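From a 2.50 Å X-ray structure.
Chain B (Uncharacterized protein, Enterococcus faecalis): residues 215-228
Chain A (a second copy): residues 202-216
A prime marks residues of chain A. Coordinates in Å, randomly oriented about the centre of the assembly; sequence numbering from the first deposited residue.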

# COMPACT_ATOMS: atom_id res chain seq x y z
N SER B 215 -21.36 -18.77 -5.78
CA SER B 215 -22.19 -17.92 -6.61
C SER B 215 -21.68 -16.47 -6.64
O SER B 215 -21.03 -16.06 -5.71
CB SER B 215 -23.60 -17.92 -6.04
OG SER B 215 -24.30 -16.78 -6.52
N ARG B 216 -21.99 -15.69 -7.67
CA ARG B 216 -21.60 -14.28 -7.64
C ARG B 216 -22.17 -13.62 -6.37
O ARG B 216 -21.45 -12.92 -5.64
CB ARG B 216 -22.02 -13.44 -8.88
CG ARG B 216 -22.20 -14.11 -10.23
CD ARG B 216 -20.98 -14.26 -11.12
NE ARG B 216 -20.83 -13.11 -12.00
CZ ARG B 216 -20.32 -13.13 -13.24
NH1 ARG B 216 -19.93 -14.26 -13.82
NH2 ARG B 216 -20.20 -12.00 -13.91
N GLU B 217 -23.47 -13.82 -6.13
CA GLU B 217 -24.14 -13.32 -4.93
C GLU B 217 -23.31 -13.58 -3.66
O GLU B 217 -23.28 -12.75 -2.75
CB GLU B 217 -25.54 -13.95 -4.79
CG GLU B 217 -26.13 -13.87 -3.37
CD GLU B 217 -27.12 -15.04 -3.05
OE1 GLU B 217 -26.65 -16.14 -2.65
OE2 GLU B 217 -28.37 -14.85 -3.19
N GLN B 218 -22.62 -14.71 -3.61
CA GLN B 218 -21.76 -15.00 -2.46
C GLN B 218 -20.39 -14.31 -2.48
O GLN B 218 -19.80 -13.98 -1.43
CB GLN B 218 -21.57 -16.50 -2.31
CG GLN B 218 -22.81 -17.21 -1.82
CD GLN B 218 -22.60 -18.70 -1.66
OE1 GLN B 218 -22.19 -19.39 -2.59
NE2 GLN B 218 -22.90 -19.21 -0.46
N LEU B 219 -19.85 -14.12 -3.67
CA LEU B 219 -18.62 -13.39 -3.79
C LEU B 219 -18.95 -11.98 -3.36
O LEU B 219 -18.15 -11.35 -2.68
CB LEU B 219 -18.12 -13.43 -5.22
CG LEU B 219 -17.09 -14.50 -5.59
CD1 LEU B 219 -16.94 -15.52 -4.52
CD2 LEU B 219 -17.47 -15.18 -6.89
N LYS B 220 -20.13 -11.50 -3.70
CA LYS B 220 -20.48 -10.13 -3.36
C LYS B 220 -20.38 -9.82 -1.86
O LYS B 220 -19.71 -8.86 -1.45
CB LYS B 220 -21.84 -9.76 -3.94
CG LYS B 220 -22.03 -8.26 -4.06
CD LYS B 220 -22.98 -7.77 -2.97
CE LYS B 220 -24.32 -7.37 -3.55
NZ LYS B 220 -24.18 -6.12 -4.33
N GLU B 221 -21.01 -10.64 -1.04
CA GLU B 221 -20.94 -10.39 0.40
C GLU B 221 -19.56 -10.68 1.00
O GLU B 221 -19.14 -10.03 1.97
CB GLU B 221 -22.11 -11.03 1.16
CG GLU B 221 -21.90 -12.41 1.68
CD GLU B 221 -23.08 -12.85 2.57
OE1 GLU B 221 -23.97 -13.61 2.08
OE2 GLU B 221 -23.13 -12.42 3.75
N VAL B 222 -18.81 -11.60 0.41
CA VAL B 222 -17.43 -11.78 0.86
C VAL B 222 -16.52 -10.56 0.58
O VAL B 222 -15.63 -10.25 1.37
CB VAL B 222 -16.82 -13.06 0.30
CG1 VAL B 222 -15.33 -12.99 0.36
CG2 VAL B 222 -17.31 -14.25 1.08
N PHE B 223 -16.73 -9.85 -0.53
CA PHE B 223 -15.96 -8.62 -0.72
C PHE B 223 -16.40 -7.58 0.29
O PHE B 223 -15.58 -6.83 0.81
CB PHE B 223 -16.16 -8.04 -2.11
CG PHE B 223 -15.70 -8.93 -3.22
CD1 PHE B 223 -14.40 -9.44 -3.22
CD2 PHE B 223 -16.55 -9.24 -4.27
CE1 PHE B 223 -13.97 -10.26 -4.24
CE2 PHE B 223 -16.13 -10.05 -5.32
CZ PHE B 223 -14.84 -10.57 -5.30
N GLU B 224 -17.70 -7.53 0.56
CA GLU B 224 -18.21 -6.57 1.51
C GLU B 224 -17.51 -6.80 2.84
O GLU B 224 -17.10 -5.86 3.51
CB GLU B 224 -19.69 -6.79 1.69
CG GLU B 224 -20.53 -5.54 1.89
CD GLU B 224 -21.96 -5.75 1.33
OE1 GLU B 224 -22.21 -5.24 0.21
OE2 GLU B 224 -22.79 -6.46 1.98
N PHE B 225 -17.36 -8.07 3.19
CA PHE B 225 -16.69 -8.49 4.41
C PHE B 225 -15.18 -8.15 4.40
O PHE B 225 -14.61 -7.66 5.40
CB PHE B 225 -16.92 -9.99 4.60
CG PHE B 225 -16.24 -10.58 5.81
CD1 PHE B 225 -16.90 -10.65 7.03
CD2 PHE B 225 -14.96 -11.09 5.72
CE1 PHE B 225 -16.29 -11.21 8.16
CE2 PHE B 225 -14.34 -11.65 6.84
CZ PHE B 225 -15.00 -11.71 8.06
N LEU B 226 -14.52 -8.39 3.27
CA LEU B 226 -13.09 -8.22 3.21
C LEU B 226 -12.64 -6.76 3.28
O LEU B 226 -11.55 -6.47 3.76
CB LEU B 226 -12.49 -8.96 2.02
CG LEU B 226 -12.51 -10.51 2.06
CD1 LEU B 226 -12.16 -11.06 0.67
CD2 LEU B 226 -11.59 -11.15 3.14
N GLY B 227 -13.48 -5.82 2.85
CA GLY B 227 -13.13 -4.41 2.99
C GLY B 227 -13.89 -3.70 4.11
O GLY B 227 -13.97 -2.46 4.14
N SER B 228 -14.48 -4.45 5.03
CA SER B 228 -15.19 -3.81 6.13
C SER B 228 -14.17 -3.35 7.17
O SER B 228 -14.45 -2.53 8.05
CB SER B 228 -16.23 -4.75 6.73
OG SER B 228 -15.61 -5.94 7.19
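Chain A (202-216) VQALTPYMVQTDFSR

The chain A stretch packs on chain B as a helix followed by a loop in which Gln211′ and Asp213′ keep psi near 0° while Thr212′ and Phe214′ are extended. Residues Val202′ to Val210′ continue a helix that begins earlier in the chain, and its axis passes the axis of the chain B helix, Arg216 to Leu226, at a closest approach of 9.9 Å. The N-to-C directions differ by 161°, with a signed crossing angle of -161°, so the two helices run close to antiparallel. The register confirms this: the CA atoms of Gln203′ and Gly227 are 8.2 Å apart, those of Pro207′ and Lys220 6.2 Å, and those of Val210′ and Arg216 6.8 Å, so chain A ascends in number as chain B descends. Together the stretches bury 616 Å², both sides summed.

Val202′ does not reach chain B, but its carbonyl O accepts a hydrogen bond from Thr206′ OG1 at 2.7 Å, as well as the backbone bond from Thr206′ N at 2.8 Å. Gln203′ starts out sideways, and its extended chain (chi1 and chi2 both t) carries NE2 to 4.0 Å from Gly227 CA, just past the end of the chain B helix. Ala204′ and Leu205′ are out of reach.

Thr206′ points toward chain B. With OG1 tied back to its own helix, CG2 lies over one face of the Phe223 ring, 3.7 Å from the centroid and 21° off the ring normal, which is the geometry of a CH-pi contact; its nearest ring atom is CZ, at 3.5 Å. Pro207′ adds CB at 4.1 Å from Phe223 CD2. The helix is kinked here: Pro207′ has no amide hydrogen, and the N of Tyr208′ also lacks a bond to the preceding turn. Tyr208′ and Met209′, a selenomethionine, make no contact with chain B.

Val210′ closes the helix and works in two ways. Its CG2 lies 3.9 Å from Phe223 CE2, while CG1 lies 4.1 Å from Arg216 CB. Its carbonyl O accepts hydrogen bonds from both Arg216 NE and Arg216 NH2, each 3.1 Å long, with N-H...O angles of 140° and 139°, as expected when one acceptor is shared by two neighbouring donors. Gln211′ points away at CB, yet its end returns to place NE2 4.1 Å from Lys220 NZ.

Beyond the helix the chain bends around the same guanidinium. Thr212′ O approaches Arg216 NH2 to 2.6 Å, and Phe214′ O accepts a well-aligned hydrogen bond from Arg216 NH2 (2.9 Å, 163°) and a weak one from Arg216 NH1 (3.3 Å, 139°). All three carbonyls, of Val210′, Thr212′ and Phe214′, lie near the guanidinium plane at its edge, where its N-H groups point.

Ser215′ is the N-cap of a following helix, its side chain capping a backbone N just past the stretch. Arg216′ brings CD to 3.5 Å from Arg216 NH1 and NH2 to 4.0 Å from Leu219 CD2. The NH1 atoms of Arg216′ and Arg216 are 4.6 Å apart, a close approach of like charges.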

# COMPACT_ATOMS: atom_id res chain seq x y z
N VAL A 202 -8.27 -1.35 -7.67
CA VAL A 202 -8.89 -2.61 -8.04
C VAL A 202 -9.75 -3.17 -6.91
O VAL A 202 -10.77 -3.85 -7.17
CB VAL A 202 -7.93 -3.70 -8.62
CG1 VAL A 202 -6.66 -3.09 -9.17
CG2 VAL A 202 -7.66 -4.82 -7.62
N GLN A 203 -9.37 -2.90 -5.67
CA GLN A 203 -10.24 -3.34 -4.59
C GLN A 203 -11.59 -2.67 -4.79
O GLN A 203 -12.66 -3.33 -4.80
CB GLN A 203 -9.69 -2.99 -3.20
CG GLN A 203 -10.42 -3.67 -2.07
CD GLN A 203 -10.00 -3.18 -0.67
OE1 GLN A 203 -9.55 -2.03 -0.50
NE2 GLN A 203 -10.15 -4.05 0.33
N ALA A 204 -11.56 -1.36 -5.00
CA ALA A 204 -12.79 -0.63 -5.15
C ALA A 204 -13.63 -1.15 -6.33
O ALA A 204 -14.83 -1.33 -6.17
CB ALA A 204 -12.55 0.86 -5.23
N LEU A 205 -12.98 -1.43 -7.47
CA LEU A 205 -13.64 -1.85 -8.71
C LEU A 205 -14.11 -3.29 -8.73
O LEU A 205 -15.09 -3.63 -9.40
CB LEU A 205 -12.72 -1.61 -9.90
CG LEU A 205 -12.47 -0.19 -10.43
CD1 LEU A 205 -11.40 -0.17 -11.51
CD2 LEU A 205 -13.77 0.38 -11.03
N THR A 206 -13.39 -4.16 -8.04
CA THR A 206 -13.67 -5.60 -8.04
C THR A 206 -15.14 -6.03 -7.87
O THR A 206 -15.60 -6.91 -8.60
CB THR A 206 -12.78 -6.34 -6.99
OG1 THR A 206 -11.44 -6.48 -7.49
CG2 THR A 206 -13.31 -7.70 -6.70
N PRO A 207 -15.89 -5.44 -6.93
CA PRO A 207 -17.21 -6.05 -6.77
C PRO A 207 -18.17 -5.62 -7.87
O PRO A 207 -19.09 -6.36 -8.22
CB PRO A 207 -17.72 -5.53 -5.40
CG PRO A 207 -16.69 -4.65 -4.86
CD PRO A 207 -15.70 -4.33 -5.99
N TYR A 208 -17.97 -4.43 -8.41
CA TYR A 208 -18.78 -3.97 -9.50
C TYR A 208 -18.52 -4.80 -10.74
O TYR A 208 -19.43 -5.08 -11.50
CB TYR A 208 -18.50 -2.49 -9.77
CG TYR A 208 -18.69 -1.65 -8.54
CD1 TYR A 208 -19.94 -1.57 -7.92
CD2 TYR A 208 -17.63 -0.96 -7.96
CE1 TYR A 208 -20.14 -0.83 -6.80
CE2 TYR A 208 -17.82 -0.20 -6.81
CZ TYR A 208 -19.09 -0.14 -6.25
OH TYR A 208 -19.29 0.62 -5.12
N MSE A 209 -17.27 -5.21 -10.94
CA MSE A 209 -16.88 -5.99 -12.09
C MSE A 209 -17.62 -7.31 -12.07
O MSE A 209 -18.09 -7.79 -13.08
CB MSE A 209 -15.38 -6.23 -12.08
CG MSE A 209 -14.56 -5.07 -12.67
SE MSE A 209 -12.60 -5.26 -12.46
CE MSE A 209 -12.42 -7.05 -13.22
N VAL A 210 -17.72 -7.88 -10.89
CA VAL A 210 -18.32 -9.19 -10.75
C VAL A 210 -19.82 -9.12 -11.04
O VAL A 210 -20.43 -10.10 -11.50
CB VAL A 210 -18.04 -9.73 -9.36
CG1 VAL A 210 -18.74 -11.06 -9.15
CG2 VAL A 210 -16.56 -9.87 -9.16
N GLN A 211 -20.41 -7.95 -10.81
CA GLN A 211 -21.84 -7.74 -11.02
C GLN A 211 -22.18 -7.59 -12.49
O GLN A 211 -23.33 -7.39 -12.86
CB GLN A 211 -22.32 -6.51 -10.26
CG GLN A 211 -22.33 -6.67 -8.77
CD GLN A 211 -22.77 -5.39 -8.11
OE1 GLN A 211 -23.91 -4.96 -8.28
NE2 GLN A 211 -21.87 -4.75 -7.38
N THR A 212 -21.15 -7.68 -13.32
CA THR A 212 -21.23 -7.59 -14.76
C THR A 212 -21.66 -8.92 -15.40
O THR A 212 -21.55 -9.96 -14.79
CB THR A 212 -19.83 -7.25 -15.21
OG1 THR A 212 -19.75 -5.85 -15.48
CG2 THR A 212 -19.43 -7.99 -16.41
N ASP A 213 -22.14 -8.86 -16.64
CA ASP A 213 -22.45 -10.02 -17.46
C ASP A 213 -21.25 -10.80 -17.98
O ASP A 213 -21.44 -11.83 -18.62
CB ASP A 213 -23.14 -9.55 -18.74
CG ASP A 213 -24.62 -9.38 -18.57
OD1 ASP A 213 -25.15 -8.37 -19.09
OD2 ASP A 213 -25.26 -10.27 -17.96
N PHE A 214 -20.03 -10.31 -17.79
CA PHE A 214 -18.87 -10.99 -18.36
C PHE A 214 -18.65 -12.34 -17.69
O PHE A 214 -19.09 -12.56 -16.56
CB PHE A 214 -17.64 -10.07 -18.30
CG PHE A 214 -17.66 -8.98 -19.35
CD1 PHE A 214 -16.93 -9.10 -20.52
CD2 PHE A 214 -18.47 -7.86 -19.19
CE1 PHE A 214 -16.98 -8.13 -21.50
CE2 PHE A 214 -18.54 -6.87 -20.17
CZ PHE A 214 -17.79 -7.01 -21.33
N SER A 215 -18.04 -13.29 -18.39
CA SER A 215 -17.83 -14.63 -17.84
C SER A 215 -16.73 -14.70 -16.75
O SER A 215 -15.85 -13.83 -16.68
CB SER A 215 -17.47 -15.59 -18.96
OG SER A 215 -16.34 -15.11 -19.65
N ARG A 216 -16.76 -15.76 -15.94
CA ARG A 216 -15.71 -15.97 -14.95
C ARG A 216 -14.34 -15.93 -15.61
O ARG A 216 -13.40 -15.40 -15.02
CB ARG A 216 -15.89 -17.30 -14.20
CG ARG A 216 -17.28 -17.55 -13.67
CD ARG A 216 -17.66 -16.62 -12.54
NE ARG A 216 -17.43 -17.25 -11.25
CZ ARG A 216 -18.39 -17.74 -10.46
NH1 ARG A 216 -19.66 -17.68 -10.82
NH2 ARG A 216 -18.07 -18.27 -9.29